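Side-chain contacts in CalS11 (PDB 3TOS), which is a methyltransferase of calicheamicin biosynthesis in Micromonospora echinospora, probably acting on an oxygen with S-adenosyl-L-methionine as methyl donor: residues B[51-54]-B[55-59]; B[88-91]-B[92-96]; B[61-64]-B[65-68]. All coordinates share one frame; numbering follows the deposited sequence.

All three contacts are local, each between neighbouring turns of a helix or at its end. Interactions 1 and 3 follow each other on helix 50-65, their centres about 15 Å apart. Interaction 2 ends the adjacent helix 82-94. It touches interaction 1 where Leu90 CD1 lies 4.0 Å from Met59 C. Its tie to interaction 3 is closer: Glu95 OE1 and Tyr63 OH are 2.7 Å apart, probably hydrogen-bonded. Interaction 1 is nearest the active site, with the side chain of Asp55 about 5 Å from bound S-adenosyl-L-homocysteine. Interactions 2 and 3 lie farther off, about 12 Å from that ligand at Leu90 and about 11 Å at Leu62, measured from the side chains.

Interaction 1. Residues B[51-54]-B[55-59]; sequences HQMT and DLLSM. With EDO (1,2-ethanediol), chain R.
Leu57 leans over the carbonyl of Met53, one helical turn before it. Its CB is 3.7 Å from Met53 O. CG comes closer, 3.4 Å from Met53 O, and also meets the selenium of this selenomethionine. CD1 completes the contact, 4.0 Å from Met53 CG. The two side chains cross obliquely. Met53 CG is anti to the backbone N (chi1 171°), and the bend at chi2 (67°) brings SE round to Leu57. In the backbone, Leu57 N donates to Met53 O at 2.9 Å.

Another flank of the helix is polar. Asp55 OD1 accepts a very short bond, 2.5 Å, from O1 of an ethanediol that probably came from the crystallisation liquor. The same oxygen is hydrogen-bonded to His83. Gln52 OE1 binds Arg82, a residue of the S-adenosyl-L-homocysteine site, which places Gln52 in the second shell of that site. Leu56 packs on Leu56 of a second subunit, and Leu57 on Asp60 of that subunit. The arrangement is the i to i+4 pattern of an alpha-helix, here with apolar side chains at a subunit interface and polar ones beside the cofactor pocket of a Rossmann-like methyltransferase.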
loop_
_atom_site.group_PDB
_atom_site.type_symbol
_atom_site.label_atom_id
_atom_site.label_comp_id
_atom_site.label_asym_id
_atom_site.label_seq_id
_atom_site.Cartn_x
_atom_site.Cartn_y
_atom_site.Cartn_z
ATOM N N HIS B 51 -31.273 4.533 -14.401
ATOM C CA HIS B 51 -30.643 3.927 -15.568
ATOM C C HIS B 51 -29.763 4.961 -16.314
ATOM O O HIS B 51 -28.630 4.648 -16.772
ATOM C CB HIS B 51 -31.706 3.390 -16.553
ATOM C CG HIS B 51 -31.105 2.819 -17.794
ATOM N ND1 HIS B 51 -30.454 1.599 -17.790
ATOM C CD2 HIS B 51 -30.984 3.322 -19.054
ATOM C CE1 HIS B 51 -30.018 1.342 -19.008
ATOM N NE2 HIS B 51 -30.300 2.380 -19.786
ATOM N N GLN B 52 -30.281 6.198 -16.447
ATOM C CA GLN B 52 -29.515 7.269 -17.132
ATOM C C GLN B 52 -28.405 7.834 -16.258
ATOM O O GLN B 52 -27.325 8.173 -16.749
ATOM C CB GLN B 52 -30.473 8.389 -17.654
ATOM C CG GLN B 52 -31.465 7.867 -18.742
ATOM C CD GLN B 52 -30.759 7.405 -20.011
ATOM O OE1 GLN B 52 -29.561 7.651 -20.209
ATOM N NE2 GLN B 52 -31.466 6.709 -20.846
HETATM N N MSE B 53 -28.653 7.977 -14.973
HETATM C CA MSE B 53 -27.602 8.366 -14.028
HETATM C C MSE B 53 -26.412 7.403 -14.119
HETATM O O MSE B 53 -25.257 7.800 -14.078
HETATM C CB MSE B 53 -28.148 8.429 -12.580
HETATM C CG MSE B 53 -27.030 8.632 -11.487
HETATM SE SE MSE B 53 -26.203 10.370 -11.628
HETATM C CE MSE B 53 -27.506 11.329 -10.576
ATOM N N THR B 54 -26.726 6.116 -14.216
ATOM C CA THR B 54 -25.691 5.087 -14.265
ATOM C C THR B 54 -24.805 5.320 -15.522
ATOM O O THR B 54 -23.573 5.242 -15.466
ATOM C CB THR B 54 -26.322 3.658 -14.331
ATOM O OG1 THR B 54 -27.090 3.454 -13.148
ATOM C CG2 THR B 54 -25.222 2.610 -14.326
ATOM N N ASP B 55 -25.440 5.626 -16.637
ATOM C CA ASP B 55 -24.697 5.937 -17.877
ATOM C C ASP B 55 -23.756 7.122 -17.674
ATOM O O ASP B 55 -22.599 7.044 -18.057
ATOM C CB ASP B 55 -25.692 6.210 -19.022
ATOM C CG ASP B 55 -24.991 6.618 -20.290
ATOM O OD1 ASP B 55 -24.507 5.676 -20.973
ATOM O OD2 ASP B 55 -24.839 7.831 -20.590
ATOM N N LEU B 56 -24.249 8.156 -17.009
ATOM C CA LEU B 56 -23.471 9.345 -16.718
ATOM C C LEU B 56 -22.248 9.019 -15.852
ATOM O O LEU B 56 -21.149 9.412 -16.175
ATOM C CB LEU B 56 -24.378 10.438 -16.108
ATOM C CG LEU B 56 -23.686 11.775 -15.809
ATOM C CD1 LEU B 56 -24.782 12.828 -15.737
ATOM C CD2 LEU B 56 -22.858 11.740 -14.509
ATOM N N LEU B 57 -22.453 8.247 -14.800
ATOM C CA LEU B 57 -21.389 7.911 -13.910
ATOM C C LEU B 57 -20.368 7.027 -14.654
ATOM O O LEU B 57 -19.168 7.080 -14.387
ATOM C CB LEU B 57 -21.916 7.198 -12.664
ATOM C CG LEU B 57 -22.804 8.060 -11.754
ATOM C CD1 LEU B 57 -23.431 7.162 -10.704
ATOM C CD2 LEU B 57 -21.965 9.182 -11.127
ATOM N N SER B 58 -20.843 6.134 -15.563
ATOM C CA SER B 58 -19.909 5.276 -16.319
ATOM C C SER B 58 -19.064 6.113 -17.294
ATOM O O SER B 58 -17.840 5.891 -17.389
ATOM C CB SER B 58 -20.658 4.203 -17.117
ATOM O OG SER B 58 -21.181 3.265 -16.185
HETATM N N MSE B 59 -19.667 7.093 -17.968
HETATM C CA MSE B 59 -18.873 7.985 -18.835
HETATM C C MSE B 59 -17.822 8.755 -18.040
HETATM O O MSE B 59 -16.681 8.939 -18.522
HETATM C CB MSE B 59 -19.764 8.937 -19.626
HETATM C CG MSE B 59 -20.729 8.255 -20.614
HETATM SE SE MSE B 59 -19.914 6.981 -21.847
HETATM C CE MSE B 59 -20.369 5.314 -20.938
HETATM C C1 EDO R . -23.144 2.893 -20.657
HETATM O O1 EDO R . -24.361 3.352 -20.117
HETATM C C2 EDO R . -23.482 1.517 -21.270
HETATM O O2 EDO R . -24.621 1.565 -22.155
#

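Interaction 2. Residues B[88-91]-B[92-96]; sequences AALR and GVYEP
The ring of Tyr94 has Leu90 beside it and Val93 over one face. Val93 CG1 sits 3.9 Å above the ring plane, offset toward the rim. Leu90 CD2 touches Tyr94 CE2 at 4.0 Å, and the two side chains run side by side in the same direction. Tyr94 CD2 is also 3.3 Å from Leu90 O, which approaches the ring obliquely. Tyr94 CG is anti to its own carbonyl carbon (chi1 -66°), which lays the ring back along the helix toward Leu90. The hydroxyl of Tyr94 bonds to Asp60 of helix 50-65.

The backbone closes the helix. Tyr94 N donates to Leu90 O at 2.9 Å. Glu95 N reaches Arg91 O at 2.8 Å, but tilted 34° from the carbonyl plane, and Glu95 then leaves helical geometry. Leu57 of a second subunit packs on both Leu90 and Tyr94.

Arg91 and Glu95 are one turn apart and oppositely charged, yet Arg91 NE is 6.7 Å from Glu95 OE1. Arg91 forms a salt bridge with Glu148, while Glu95 forms one with Arg101. Their charges are probably balanced by these partners. The charged side chains thus tie the helix end to other parts of the fold, while its backbone bonds stay within the helix.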
loop_
_atom_site.group_PDB
_atom_site.type_symbol
_atom_site.label_atom_id
_atom_site.label_comp_id
_atom_site.label_asym_id
_atom_site.label_seq_id
_atom_site.Cartn_x
_atom_site.Cartn_y
_atom_site.Cartn_z
ATOM N N ALA B 88 -18.736 16.796 -23.052
ATOM C CA ALA B 88 -18.507 18.222 -23.096
ATOM C C ALA B 88 -18.516 18.857 -21.698
ATOM O O ALA B 88 -17.683 19.746 -21.399
ATOM C CB ALA B 88 -19.577 18.887 -23.969
ATOM N N ALA B 89 -19.446 18.407 -20.844
ATOM C CA ALA B 89 -19.537 18.947 -19.500
ATOM C C ALA B 89 -18.355 18.452 -18.659
ATOM O O ALA B 89 -17.764 19.214 -17.893
ATOM C CB ALA B 89 -20.888 18.556 -18.839
ATOM N N LEU B 90 -18.030 17.167 -18.773
ATOM C CA LEU B 90 -16.925 16.623 -18.001
ATOM C C LEU B 90 -15.574 17.234 -18.393
ATOM O O LEU B 90 -14.702 17.378 -17.548
ATOM C CB LEU B 90 -16.871 15.080 -18.168
ATOM C CG LEU B 90 -18.042 14.267 -17.591
ATOM C CD1 LEU B 90 -17.920 12.791 -18.019
ATOM C CD2 LEU B 90 -18.101 14.404 -16.068
ATOM N N ARG B 91 -15.408 17.551 -19.663
ATOM C CA ARG B 91 -14.173 18.208 -20.098
ATOM C C ARG B 91 -14.043 19.576 -19.426
ATOM O O ARG B 91 -12.925 20.017 -19.085
ATOM C CB ARG B 91 -14.140 18.297 -21.639
ATOM C CG ARG B 91 -12.920 18.983 -22.210
ATOM C CD ARG B 91 -12.957 19.061 -23.726
ATOM N NE ARG B 91 -14.114 19.861 -24.182
ATOM C CZ ARG B 91 -14.495 19.961 -25.465
ATOM N NH1 ARG B 91 -13.787 19.340 -26.430
ATOM N NH2 ARG B 91 -15.588 20.694 -25.780
ATOM N N GLY B 92 -15.183 20.233 -19.170
ATOM C CA GLY B 92 -15.137 21.503 -18.406
ATOM C C GLY B 92 -14.744 21.210 -16.956
ATOM O O GLY B 92 -13.916 21.936 -16.348
ATOM N N VAL B 93 -15.368 20.195 -16.349
ATOM C CA VAL B 93 -14.996 19.861 -14.988
ATOM C C VAL B 93 -13.507 19.545 -14.799
ATOM O O VAL B 93 -12.864 20.074 -13.857
ATOM C CB VAL B 93 -15.800 18.629 -14.483
ATOM C CG1 VAL B 93 -15.397 18.255 -13.115
ATOM C CG2 VAL B 93 -17.342 18.959 -14.555
ATOM N N TYR B 94 -12.949 18.719 -15.688
ATOM C CA TYR B 94 -11.596 18.173 -15.404
ATOM C C TYR B 94 -10.465 18.869 -16.156
ATOM O O TYR B 94 -9.315 18.817 -15.741
ATOM C CB TYR B 94 -11.547 16.696 -15.809
ATOM C CG TYR B 94 -12.443 15.813 -14.986
ATOM C CD1 TYR B 94 -12.331 15.784 -13.587
ATOM C CD2 TYR B 94 -13.419 15.033 -15.598
ATOM C CE1 TYR B 94 -13.149 14.942 -12.809
ATOM C CE2 TYR B 94 -14.283 14.208 -14.821
ATOM C CZ TYR B 94 -14.127 14.187 -13.429
ATOM O OH TYR B 94 -14.906 13.417 -12.639
ATOM N N GLU B 95 -10.783 19.509 -17.294
ATOM C CA GLU B 95 -9.723 19.988 -18.236
ATOM C C GLU B 95 -9.919 21.391 -18.822
ATOM O O GLU B 95 -9.906 21.585 -20.044
ATOM C CB GLU B 95 -9.538 18.983 -19.339
ATOM C CG GLU B 95 -9.039 17.644 -18.852
ATOM C CD GLU B 95 -8.631 16.797 -20.019
ATOM O OE1 GLU B 95 -9.504 16.388 -20.837
ATOM O OE2 GLU B 95 -7.411 16.499 -20.107
ATOM N N PRO B 96 -10.125 22.387 -17.945
ATOM C CA PRO B 96 -10.251 23.766 -18.435
ATOM C C PRO B 96 -9.099 24.169 -19.328
ATOM O O PRO B 96 -9.270 24.978 -20.253
ATOM C CB PRO B 96 -10.279 24.596 -17.141
ATOM C CG PRO B 96 -9.709 23.716 -16.090
ATOM C CD PRO B 96 -10.103 22.324 -16.467
#

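Interaction 3. Residues B[61-64]-B[65-68]; sequences ALYR and QVLD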
loop_
_atom_site.group_PDB
_atom_site.type_symbol
_atom_site.label_atom_id
_atom_site.label_comp_id
_atom_site.label_asym_id
_atom_site.label_seq_id
_atom_site.Cartn_x
_atom_site.Cartn_y
_atom_site.Cartn_z
ATOM N N ALA B 61 -16.430 7.691 -15.275
ATOM C CA ALA B 61 -15.388 6.742 -14.871
ATOM C C ALA B 61 -14.407 6.513 -16.035
ATOM O O ALA B 61 -13.182 6.472 -15.815
ATOM C CB ALA B 61 -16.017 5.401 -14.458
ATOM N N LEU B 62 -14.914 6.381 -17.265
ATOM C CA LEU B 62 -13.994 6.205 -18.415
ATOM C C LEU B 62 -13.151 7.462 -18.638
ATOM O O LEU B 62 -11.910 7.372 -18.818
ATOM C CB LEU B 62 -14.755 5.900 -19.709
ATOM C CG LEU B 62 -15.551 4.579 -19.677
ATOM C CD1 LEU B 62 -16.319 4.490 -20.998
ATOM C CD2 LEU B 62 -14.634 3.294 -19.556
ATOM N N TYR B 63 -13.777 8.635 -18.536
ATOM C CA TYR B 63 -13.043 9.877 -18.761
ATOM C C TYR B 63 -11.950 10.041 -17.711
ATOM O O TYR B 63 -10.806 10.406 -17.998
ATOM C CB TYR B 63 -14.005 11.071 -18.728
ATOM C CG TYR B 63 -13.482 12.390 -19.316
ATOM C CD1 TYR B 63 -12.113 12.705 -19.344
ATOM C CD2 TYR B 63 -14.326 13.245 -19.962
ATOM C CE1 TYR B 63 -11.651 13.862 -19.889
ATOM C CE2 TYR B 63 -13.843 14.407 -20.540
ATOM C CZ TYR B 63 -12.554 14.752 -20.433
ATOM O OH TYR B 63 -12.144 15.932 -21.028
ATOM N N ARG B 64 -12.284 9.772 -16.448
ATOM C CA ARG B 64 -11.272 9.892 -15.398
ATOM C C ARG B 64 -10.056 8.996 -15.627
ATOM O O ARG B 64 -8.956 9.337 -15.230
ATOM C CB ARG B 64 -11.886 9.606 -14.031
ATOM C CG ARG B 64 -12.754 10.771 -13.549
ATOM C CD ARG B 64 -13.195 10.516 -12.108
ATOM N NE ARG B 64 -14.220 9.472 -11.981
ATOM C CZ ARG B 64 -14.055 8.267 -11.426
ATOM N NH1 ARG B 64 -12.860 7.870 -10.986
ATOM N NH2 ARG B 64 -15.091 7.426 -11.363
ATOM N N GLN B 65 -10.258 7.874 -16.301
ATOM C CA GLN B 65 -9.132 6.962 -16.574
ATOM C C GLN B 65 -8.175 7.446 -17.635
ATOM O O GLN B 65 -7.051 6.925 -17.697
ATOM C CB GLN B 65 -9.610 5.542 -16.942
ATOM C CG GLN B 65 -10.159 4.858 -15.652
ATOM C CD GLN B 65 -10.431 3.364 -15.811
ATOM O OE1 GLN B 65 -9.654 2.638 -16.416
ATOM N NE2 GLN B 65 -11.554 2.913 -15.275
ATOM N N VAL B 66 -8.563 8.461 -18.432
ATOM C CA VAL B 66 -7.652 8.981 -19.471
ATOM C C VAL B 66 -7.229 10.448 -19.219
ATOM O O VAL B 66 -6.661 11.117 -20.108
ATOM C CB VAL B 66 -8.289 8.844 -20.906
ATOM C CG1 VAL B 66 -8.640 7.374 -21.217
ATOM C CG2 VAL B 66 -9.535 9.768 -21.087
ATOM N N LEU B 67 -7.445 10.957 -18.008
ATOM C CA LEU B 67 -7.038 12.330 -17.709
ATOM C C LEU B 67 -5.500 12.450 -17.806
ATOM O O LEU B 67 -4.991 13.553 -18.010
ATOM C CB LEU B 67 -7.513 12.717 -16.298
ATOM C CG LEU B 67 -9.030 13.006 -16.335
ATOM C CD1 LEU B 67 -9.420 13.367 -14.921
ATOM C CD2 LEU B 67 -9.476 14.153 -17.339
ATOM N N ASP B 68 -4.761 11.345 -17.684
ATOM C CA ASP B 68 -3.304 11.404 -17.857
ATOM C C ASP B 68 -2.871 10.753 -19.179
ATOM O O ASP B 68 -1.725 10.340 -19.299
ATOM C CB ASP B 68 -2.544 10.751 -16.654
ATOM C CG ASP B 68 -2.822 9.263 -16.509
ATOM O OD1 ASP B 68 -3.739 8.723 -17.208
ATOM O OD2 ASP B 68 -2.145 8.636 -15.650
HETATM O O HOH W 1 -12.365 5.198 -13.439
HETATM O O HOH W 2 -6.227 9.313 -15.425
#
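Apolar contact comes first: Leu67 CD2 presses on the ring of Tyr63, 3.4 Å from Tyr63 CE1. The two side chains cross at about a right angle. Tyr63 CG is anti to the backbone N (chi1 -164°), which turns the ring toward the chain that follows. Val66 CG2 adds a looser touch, 4.3 Å from Tyr63 CD1. With an alanine in place of Leu67 this methyl is gone, and a gap is likely to open between Tyr63 and Tyr94, on which Leu67 also packs.

Backbone bonds change along the last turn. Gln65 N donates to Ala61 O at 3.3 Å and weakly to Leu62 O at 3.1 Å. Val66 N bonds to Tyr63 O at 3.0 Å, three residues back, from above the carbonyl plane (57° out of it).

A water joins the ends of the last turn. It donates to Ala61 O at 2.8 Å and accepts from Gln65 NE2 at 3.0 Å. Gln65 NE2 also bonds to Tyr252, and Arg64 NE forms a salt bridge with Asp60.

Val66 rests on Ile212 and Ala184 of the sheet, while Tyr63 faces helix 82-94. This is the C-terminal turn of helix 50-65, where bonding passes from i+4 to i+3, before the loop into the first strand, 72-76, of a Rossmann-like methyltransferase fold.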